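Local coordinates for protein MarR-family transcriptional regulator (Bordetella bronchiseptica, PDB 6PCO) that probably acts as a DNA-binding transcription factor of the MarR family, linked to biofilm formation, whose DNA binding is regulated by 6-hydroxynicotinic acid, at residues Gln72-Ser77 and Glu157-Ser162; Val85-Leu90 and Arg146-Glu151; Ser162-Leu167 and Val173-Leu178. All coordinates share one frame; numbering follows the deposited sequence.

Contact 1: Gln72-Ser77 and Glu157-Ser162; sequences QTIPDS and EQITQS. With BU1 (1,4-butanediol), chain E.
Thr73 and Ile159 carry most of the buried surface here, at the point where helix 55-73 ends against the flank of helix 143-164. Their CA atoms are the closest pair of the two segments, 6.6 Å apart, and both side chains are directed across the gap. The two side chains cross obliquely; the model sets the Thr73 hydroxyl too near Ile159 for its exact place to be relied on. With chi1 at 60°, Thr73 OG1 sits between its backbone N and carbonyl carbon, a position that suits the hydrogen bond it makes back to Ile69 O, one turn earlier. That bond gives the hydroxyl a polar partner within its own helix, so a threonine can sit beside the apolar Ile159. The methyl branch, Thr73 CG2, lies 4.2 Å from Gln158 NE2 at the more exposed margin.

The nearly extended outer arm of Ile159 (chi2 160°) carries CD1 toward Ile74, and Ile159 CD1 and Ile74 CD1 meet at 4.4 Å. Ile74 is the first residue to leave the helix, and its long apolar chain is buried there, also against Met152. The other branch, Ile159 CG2, lies 4.1 Å from C1 of the bound butanediol. Next to it Thr160 turns into the ligand pocket, where butanediol O5 makes a weak and imprecisely placed hydrogen bond to Thr160 OG1, which is also hydrogen-bonded to Gln54 of the second subunit; His66, and Arg60 and Gly56 of the second subunit, also hold the ligand.

The contact between the protein segments thus rests on apolar packing, with Ile159 joining the helix end to a pocket shared by two subunits.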
loop_
_atom_site.group_PDB
_atom_site.type_symbol
_atom_site.label_atom_id
_atom_site.label_comp_id
_atom_site.label_asym_id
_atom_site.label_seq_id
_atom_site.Cartn_x
_atom_site.Cartn_y
_atom_site.Cartn_z
ATOM N N GLN A 72 2.373 -15.758 0.827
ATOM C CA GLN A 72 3.099 -16.955 1.171
ATOM C C GLN A 72 2.284 -17.833 2.142
ATOM O O GLN A 72 2.238 -19.036 1.964
ATOM C CB GLN A 72 4.475 -16.582 1.726
ATOM C CG GLN A 72 5.424 -16.053 0.656
ATOM C CD GLN A 72 6.846 -15.967 1.152
ATOM O OE1 GLN A 72 7.387 -16.927 1.694
ATOM N NE2 GLN A 72 7.470 -14.811 0.968
ATOM N N THR A 73 1.616 -17.243 3.141
ATOM C CA THR A 73 0.979 -18.045 4.222
ATOM C C THR A 73 -0.519 -18.333 3.964
ATOM O O THR A 73 -1.036 -19.306 4.496
ATOM C CB THR A 73 1.246 -17.422 5.601
ATOM O OG1 THR A 73 0.717 -16.109 5.658
ATOM C CG2 THR A 73 2.721 -17.290 5.895
ATOM N N ILE A 74 -1.228 -17.527 3.168
ATOM C CA ILE A 74 -2.665 -17.779 2.957
ATOM C C ILE A 74 -2.836 -19.048 2.116
ATOM O O ILE A 74 -2.231 -19.160 1.057
ATOM C CB ILE A 74 -3.393 -16.559 2.345
ATOM C CG1 ILE A 74 -4.896 -16.630 2.617
ATOM C CG2 ILE A 74 -3.100 -16.370 0.858
ATOM C CD1 ILE A 74 -5.277 -16.204 4.017
ATOM N N PRO A 75 -3.630 -20.047 2.575
ATOM C CA PRO A 75 -3.878 -21.281 1.814
ATOM C C PRO A 75 -4.536 -21.071 0.439
ATOM O O PRO A 75 -3.991 -21.503 -0.583
ATOM C CB PRO A 75 -4.854 -22.089 2.692
ATOM C CG PRO A 75 -4.707 -21.514 4.086
ATOM C CD PRO A 75 -4.290 -20.071 3.890
ATOM N N ASP A 76 -5.702 -20.409 0.442
ATOM C CA ASP A 76 -6.427 -20.024 -0.766
ATOM C C ASP A 76 -5.623 -18.959 -1.520
ATOM O O ASP A 76 -5.597 -17.787 -1.131
ATOM C CB ASP A 76 -7.827 -19.492 -0.456
ATOM C CG ASP A 76 -8.608 -19.124 -1.706
ATOM O OD1 ASP A 76 -7.980 -18.917 -2.762
ATOM O OD2 ASP A 76 -9.839 -19.062 -1.625
ATOM N N SER A 77 -5.003 -19.379 -2.625
ATOM C CA SER A 77 -4.053 -18.557 -3.361
ATOM C C SER A 77 -4.776 -17.542 -4.267
ATOM O O SER A 77 -4.149 -16.593 -4.727
ATOM C CB SER A 77 -3.092 -19.437 -4.125
ATOM O OG SER A 77 -2.494 -20.396 -3.255
ATOM N N GLU A 157 -3.976 -14.725 11.560
ATOM C CA GLU A 157 -3.356 -14.506 12.877
ATOM C C GLU A 157 -1.857 -14.772 12.757
ATOM O O GLU A 157 -1.050 -13.991 13.211
ATOM C CB GLU A 157 -4.024 -15.363 13.961
ATOM C CG GLU A 157 -5.169 -14.651 14.678
ATOM C CD GLU A 157 -6.285 -15.515 15.265
ATOM O OE1 GLU A 157 -6.042 -16.717 15.527
ATOM O OE2 GLU A 157 -7.416 -14.980 15.458
ATOM N N GLN A 158 -1.510 -15.873 12.101
ATOM C CA GLN A 158 -0.126 -16.196 11.778
ATOM C C GLN A 158 0.499 -15.050 10.968
ATOM O O GLN A 158 1.519 -14.495 11.347
ATOM C CB GLN A 158 -0.096 -17.517 11.014
ATOM C CG GLN A 158 1.167 -18.323 11.248
ATOM C CD GLN A 158 1.143 -19.561 10.386
ATOM O OE1 GLN A 158 0.347 -20.478 10.603
ATOM N NE2 GLN A 158 1.996 -19.576 9.371
ATOM N N ILE A 159 -0.150 -14.654 9.868
ATOM C CA ILE A 159 0.342 -13.537 9.061
ATOM C C ILE A 159 0.691 -12.345 9.966
ATOM O O ILE A 159 1.794 -11.780 9.861
ATOM C CB ILE A 159 -0.656 -13.153 7.956
ATOM C CG1 ILE A 159 -0.712 -14.237 6.878
ATOM C CG2 ILE A 159 -0.309 -11.792 7.360
ATOM C CD1 ILE A 159 -1.951 -14.207 6.028
ATOM N N THR A 160 -0.245 -11.948 10.832
ATOM C CA THR A 160 -0.000 -10.844 11.777
ATOM C C THR A 160 1.296 -11.100 12.557
ATOM O O THR A 160 2.145 -10.205 12.629
ATOM C CB THR A 160 -1.164 -10.650 12.750
ATOM O OG1 THR A 160 -2.286 -10.181 12.009
ATOM C CG2 THR A 160 -0.863 -9.667 13.854
ATOM N N GLN A 161 1.438 -12.313 13.114
ATOM C CA GLN A 161 2.624 -12.695 13.887
ATOM C C GLN A 161 3.891 -12.528 13.041
ATOM O O GLN A 161 4.841 -11.873 13.477
ATOM C CB GLN A 161 2.528 -14.131 14.404
ATOM C CG GLN A 161 1.502 -14.329 15.513
ATOM C CD GLN A 161 1.637 -13.308 16.617
ATOM O OE1 GLN A 161 2.693 -13.155 17.236
ATOM N NE2 GLN A 161 0.565 -12.565 16.850
ATOM N N SER A 162 3.891 -13.090 11.829
ATOM C CA SER A 162 5.041 -12.984 10.910
ATOM C C SER A 162 5.368 -11.515 10.634
ATOM O O SER A 162 6.529 -11.134 10.674
ATOM C CB SER A 162 4.803 -13.709 9.628
ATOM O OG SER A 162 4.714 -15.103 9.856
HETATM C C1 BU1 E . -2.632 -9.013 9.385
HETATM C C2 BU1 E . -3.589 -8.132 8.562
HETATM C C3 BU1 E . -4.068 -8.771 7.256
HETATM C C4 BU1 E . -4.731 -7.693 6.379
HETATM O O5 BU1 E . -1.633 -8.243 10.118
HETATM O O6 BU1 E . -3.917 -7.249 5.266
#

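Contact 2: Val85-Leu90 and Arg146-Glu151; sequences VVLCAL and RALVEE
Val149 pushes its forked side chain against helix 81-93 at Leu87 and Cys88, forming the central bump of this buried helix-to-helix contact. The two short segments pass with their axes 9.8 Å apart and their directions 112° from each other, so they meet over a small patch instead of running alongside. Cys88 and Val149 have the nearest CA atoms, 6.5 Å apart.

The hollow that receives Val149 is made partly of backbone. One prong, Val149 CG2, rests 3.6 Å from Leu87 CB and 3.9 Å from Leu87 O, so it presses onto the base of the leucine and not its tip. The other, Val149 CG1, faces the thiol: it lies 4.4 Å from Cys88 SG. A chi1 of 165° sets CG1 anti to the valine N and CG2 next to that N, spreading the two methyls over the neighbouring residues. A beta-branched side chain suits this place because both methyls are held close to the backbone, and the small cysteine side chain is consistent with the close approach of the backbones here.

Leu87 is a bump in turn. The forked end of its side chain extends past Val149 to Leu148, with Leu87 CD1 4.4 Å from Leu148 CD2. The same leucine also packs on Leu119 of helix 109-121 and on Leu141 of strand 137-141, while Phe51 of the second subunit packs on Cys88.

Leu87 thus belongs to the core of the winged helix-turn-helix domain known from MarR proteins. Because the side-chain groups that meet are methyls, a methylene and a thiol, the long helix 143-164 is joined to that domain by close fit and exclusion of water, without directional bonds between the segments.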
loop_
_atom_site.group_PDB
_atom_site.type_symbol
_atom_site.label_atom_id
_atom_site.label_comp_id
_atom_site.label_asym_id
_atom_site.label_seq_id
_atom_site.Cartn_x
_atom_site.Cartn_y
_atom_site.Cartn_z
ATOM N N VAL A 85 -9.790 -8.670 3.619
ATOM C CA VAL A 85 -10.234 -7.574 4.451
ATOM C C VAL A 85 -11.699 -7.219 4.140
ATOM O O VAL A 85 -12.493 -7.042 5.061
ATOM C CB VAL A 85 -9.289 -6.372 4.278
ATOM C CG1 VAL A 85 -9.916 -5.076 4.762
ATOM C CG2 VAL A 85 -7.983 -6.639 5.006
ATOM N N VAL A 86 -12.056 -7.078 2.860
ATOM C CA VAL A 86 -13.427 -6.768 2.519
ATOM C C VAL A 86 -14.337 -7.827 3.140
ATOM O O VAL A 86 -15.361 -7.495 3.698
ATOM C CB VAL A 86 -13.664 -6.681 1.005
ATOM C CG1 VAL A 86 -15.142 -6.649 0.682
ATOM C CG2 VAL A 86 -12.977 -5.485 0.392
ATOM N N LEU A 87 -13.940 -9.097 3.040
ATOM C CA LEU A 87 -14.748 -10.202 3.553
ATOM C C LEU A 87 -14.920 -10.057 5.069
ATOM O O LEU A 87 -16.026 -10.210 5.555
ATOM C CB LEU A 87 -14.111 -11.543 3.173
ATOM C CG LEU A 87 -14.279 -11.958 1.711
ATOM C CD1 LEU A 87 -13.280 -13.029 1.352
ATOM C CD2 LEU A 87 -15.691 -12.450 1.419
ATOM N N CYS A 88 -13.829 -9.742 5.783
ATOM C CA CYS A 88 -13.858 -9.491 7.236
ATOM C C CYS A 88 -14.797 -8.326 7.550
ATOM O O CYS A 88 -15.559 -8.381 8.508
ATOM C CB CYS A 88 -12.471 -9.229 7.806
ATOM S SG CYS A 88 -11.465 -10.733 7.860
ATOM N N ALA A 89 -14.794 -7.289 6.714
ATOM C CA ALA A 89 -15.687 -6.162 6.979
ATOM C C ALA A 89 -17.157 -6.617 6.876
ATOM O O ALA A 89 -17.976 -6.136 7.635
ATOM C CB ALA A 89 -15.378 -4.992 6.070
ATOM N N LEU A 90 -17.488 -7.525 5.945
ATOM C CA LEU A 90 -18.875 -7.948 5.770
ATOM C C LEU A 90 -19.299 -8.852 6.933
ATOM O O LEU A 90 -20.427 -8.774 7.401
ATOM C CB LEU A 90 -19.034 -8.655 4.423
ATOM C CG LEU A 90 -18.843 -7.754 3.207
ATOM C CD1 LEU A 90 -19.015 -8.554 1.936
ATOM C CD2 LEU A 90 -19.815 -6.586 3.210
ATOM N N ARG A 146 -18.829 -16.685 4.526
ATOM C CA ARG A 146 -18.662 -16.729 5.972
ATOM C C ARG A 146 -17.739 -17.894 6.345
ATOM O O ARG A 146 -16.861 -17.755 7.181
ATOM C CB ARG A 146 -20.037 -16.828 6.628
ATOM C CG ARG A 146 -20.064 -16.642 8.135
ATOM C CD ARG A 146 -21.513 -16.555 8.618
ATOM N NE ARG A 146 -22.174 -15.302 8.232
ATOM C CZ ARG A 146 -23.027 -15.145 7.211
ATOM N NH1 ARG A 146 -23.527 -16.202 6.582
ATOM N NH2 ARG A 146 -23.368 -13.920 6.827
ATOM N N ALA A 147 -17.896 -19.038 5.680
ATOM C CA ALA A 147 -17.050 -20.200 6.004
ATOM C C ALA A 147 -15.571 -19.856 5.744
ATOM O O ALA A 147 -14.717 -20.031 6.613
ATOM C CB ALA A 147 -17.508 -21.399 5.224
ATOM N N LEU A 148 -15.301 -19.295 4.563
ATOM C CA LEU A 148 -13.961 -18.979 4.120
ATOM C C LEU A 148 -13.293 -17.971 5.073
ATOM O O LEU A 148 -12.142 -18.157 5.443
ATOM C CB LEU A 148 -14.042 -18.468 2.678
ATOM C CG LEU A 148 -12.724 -17.991 2.062
ATOM C CD1 LEU A 148 -11.698 -19.109 1.949
ATOM C CD2 LEU A 148 -12.974 -17.357 0.704
ATOM N N VAL A 149 -14.008 -16.916 5.476
ATOM C CA VAL A 149 -13.514 -15.968 6.489
ATOM C C VAL A 149 -13.059 -16.736 7.740
ATOM O O VAL A 149 -11.984 -16.490 8.240
ATOM C CB VAL A 149 -14.597 -14.939 6.862
ATOM C CG1 VAL A 149 -14.267 -14.172 8.138
ATOM C CG2 VAL A 149 -14.863 -13.978 5.728
ATOM N N GLU A 150 -13.923 -17.625 8.249
ATOM C CA GLU A 150 -13.664 -18.416 9.449
ATOM C C GLU A 150 -12.460 -19.351 9.220
ATOM O O GLU A 150 -11.576 -19.400 10.063
ATOM C CB GLU A 150 -14.932 -19.161 9.879
ATOM C CG GLU A 150 -16.014 -18.253 10.482
ATOM C CD GLU A 150 -15.570 -17.251 11.552
ATOM O OE1 GLU A 150 -14.958 -17.675 12.564
ATOM O OE2 GLU A 150 -15.834 -16.035 11.380
ATOM N N GLU A 151 -12.402 -20.042 8.068
ATOM C CA GLU A 151 -11.256 -20.872 7.677
ATOM C C GLU A 151 -9.922 -20.099 7.683
ATOM O O GLU A 151 -8.865 -20.673 8.012
ATOM C CB GLU A 151 -11.433 -21.448 6.274
ATOM C CG GLU A 151 -12.475 -22.540 6.167
ATOM C CD GLU A 151 -12.315 -23.634 7.199
ATOM O OE1 GLU A 151 -11.181 -24.152 7.318
ATOM O OE2 GLU A 151 -13.315 -23.940 7.901
#

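Contact 3: Ser162-Leu167 and Val173-Leu178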
loop_
_atom_site.group_PDB
_atom_site.type_symbol
_atom_site.label_atom_id
_atom_site.label_comp_id
_atom_site.label_asym_id
_atom_site.label_seq_id
_atom_site.Cartn_x
_atom_site.Cartn_y
_atom_site.Cartn_z
ATOM N N SER A 162 3.891 -13.090 11.829
ATOM C CA SER A 162 5.041 -12.984 10.910
ATOM C C SER A 162 5.368 -11.515 10.634
ATOM O O SER A 162 6.529 -11.134 10.674
ATOM C CB SER A 162 4.803 -13.709 9.628
ATOM O OG SER A 162 4.714 -15.103 9.856
ATOM N N THR A 163 4.330 -10.711 10.374
ATOM C CA THR A 163 4.503 -9.327 10.017
ATOM C C THR A 163 5.206 -8.571 11.147
ATOM O O THR A 163 6.088 -7.750 10.865
ATOM C CB THR A 163 3.166 -8.668 9.661
ATOM O OG1 THR A 163 2.617 -9.350 8.531
ATOM C CG2 THR A 163 3.323 -7.199 9.338
ATOM N N PHE A 164 4.793 -8.824 12.403
ATOM C CA PHE A 164 5.441 -8.206 13.588
ATOM C C PHE A 164 6.892 -8.682 13.662
ATOM O O PHE A 164 7.779 -7.982 14.177
ATOM C CB PHE A 164 4.731 -8.548 14.899
ATOM C CG PHE A 164 3.514 -7.708 15.218
ATOM C CD1 PHE A 164 3.577 -6.320 15.187
ATOM C CD2 PHE A 164 2.299 -8.307 15.549
ATOM C CE1 PHE A 164 2.455 -5.550 15.470
ATOM C CE2 PHE A 164 1.181 -7.537 15.818
ATOM C CZ PHE A 164 1.263 -6.157 15.789
ATOM N N GLY A 165 7.119 -9.887 13.139
ATOM C CA GLY A 165 8.446 -10.419 13.021
ATOM C C GLY A 165 9.106 -10.464 14.380
ATOM O O GLY A 165 8.613 -11.148 15.278
ATOM N N GLY A 166 10.177 -9.681 14.530
ATOM C CA GLY A 166 11.007 -9.678 15.732
ATOM C C GLY A 166 10.783 -8.456 16.607
ATOM O O GLY A 166 11.552 -8.221 17.495
ATOM N N LEU A 167 9.729 -7.670 16.361
ATOM C CA LEU A 167 9.347 -6.618 17.309
ATOM C C LEU A 167 8.973 -7.231 18.679
ATOM O O LEU A 167 8.210 -8.209 18.756
ATOM C CB LEU A 167 8.166 -5.827 16.735
ATOM C CG LEU A 167 8.421 -5.003 15.473
ATOM C CD1 LEU A 167 7.305 -3.992 15.279
ATOM C CD2 LEU A 167 9.753 -4.284 15.524
ATOM N N VAL A 173 2.978 -2.991 20.264
ATOM C CA VAL A 173 1.961 -2.020 20.697
ATOM C C VAL A 173 2.285 -0.654 20.076
ATOM O O VAL A 173 1.411 0.033 19.541
ATOM C CB VAL A 173 1.875 -1.957 22.240
ATOM C CG1 VAL A 173 1.243 -0.676 22.782
ATOM C CG2 VAL A 173 1.151 -3.179 22.778
ATOM N N ALA A 174 3.554 -0.259 20.143
ATOM C CA ALA A 174 3.920 1.078 19.742
ATOM C C ALA A 174 3.565 1.317 18.266
ATOM O O ALA A 174 3.063 2.381 17.927
ATOM C CB ALA A 174 5.388 1.317 20.003
ATOM N N ILE A 175 3.821 0.329 17.402
ATOM C CA ILE A 175 3.674 0.546 15.953
ATOM C C ILE A 175 2.193 0.575 15.563
ATOM O O ILE A 175 1.783 1.394 14.723
ATOM C CB ILE A 175 4.464 -0.470 15.099
ATOM C CG1 ILE A 175 4.550 0.023 13.656
ATOM C CG2 ILE A 175 3.873 -1.866 15.185
ATOM C CD1 ILE A 175 5.353 -0.861 12.759
ATOM N N VAL A 176 1.401 -0.318 16.158
ATOM C CA VAL A 176 -0.033 -0.321 15.922
ATOM C C VAL A 176 -0.604 1.039 16.349
ATOM O O VAL A 176 -1.484 1.583 15.677
ATOM C CB VAL A 176 -0.711 -1.519 16.624
ATOM C CG1 VAL A 176 -2.212 -1.373 16.768
ATOM C CG2 VAL A 176 -0.399 -2.824 15.895
ATOM N N TYR A 177 -0.089 1.599 17.451
ATOM C CA TYR A 177 -0.630 2.859 17.971
ATOM C C TYR A 177 -0.231 4.002 17.030
ATOM O O TYR A 177 -1.079 4.788 16.608
ATOM C CB TYR A 177 -0.186 3.110 19.418
ATOM C CG TYR A 177 -0.264 4.553 19.852
ATOM C CD1 TYR A 177 -1.466 5.127 20.235
ATOM C CD2 TYR A 177 0.858 5.361 19.851
ATOM C CE1 TYR A 177 -1.548 6.453 20.624
ATOM C CE2 TYR A 177 0.800 6.689 20.241
ATOM C CZ TYR A 177 -0.410 7.239 20.634
ATOM O OH TYR A 177 -0.481 8.549 21.016
ATOM N N LEU A 178 1.067 4.082 16.713
ATOM C CA LEU A 178 1.608 5.138 15.859
ATOM C C LEU A 178 0.985 5.074 14.454
ATOM O O LEU A 178 0.699 6.124 13.861
ATOM C CB LEU A 178 3.131 5.010 15.797
ATOM C CG LEU A 178 3.882 5.334 17.092
ATOM C CD1 LEU A 178 5.305 4.807 17.057
ATOM C CD2 LEU A 178 3.902 6.829 17.349
#
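The turn between the last two helices, 143-164 and 169-183, folds the chain back so that Phe164 and Leu167 pack on Ile175 and Val176. A type II' beta turn runs from Phe164 to Leu167 and is closed by the hydrogen bond from Leu167 N to Phe164 O, 2.9 Å. Gly165, at its second position, has a positive phi of 57°, which glycine accommodates readily.

The Phe164 ring comes edge-on, with two methyls lying near its plane: Phe164 CZ is 3.7 Å from Val176 CG2, and Phe164 CE1 is 4.0 Å from Ile175 CG2. That second methyl is shared, since Leu167 CD1 also reaches Ile175 CG2 at 4.0 Å. In Ile175 a chi1 of -166° stands CG1 anti to the backbone N and places CG2 between that N and the carbonyl carbon, which points this methyl at both Phe164 and Leu167. A phenylalanine suits the place because its rim can touch methyls of two successive residues at once, while Leu167 crosses Ile175 at about a right angle.

Val55 of the second subunit also packs on Phe164, and Met182 of that subunit on Leu167 and Ile175. The arrangement is that of the helical dimerisation region of MarR-family proteins, which is built from N- and C-terminal helices.

From the N terminus, helix 55-73 runs into the first segment of contact 1, whose partner is 80 residues further on. The loop this closes contains contact 2, nested within it: helix 81-93 meets helix 143-164 after the chain has passed through helices 98-105 and 109-121 and the two-stranded wing. The two contacts touch where Asp76 OD2 lies 4.0 Å from Leu148 CD1. Contact 3 follows in series, sharing Ser162 with contact 1 and closing a short turn between the final helices. Helix 143-164 therefore serves all three, linking the DNA-binding domain of contact 2 to the terminal helices at the subunit interface; the centres of contacts 2 and 3 are about 23 Å apart.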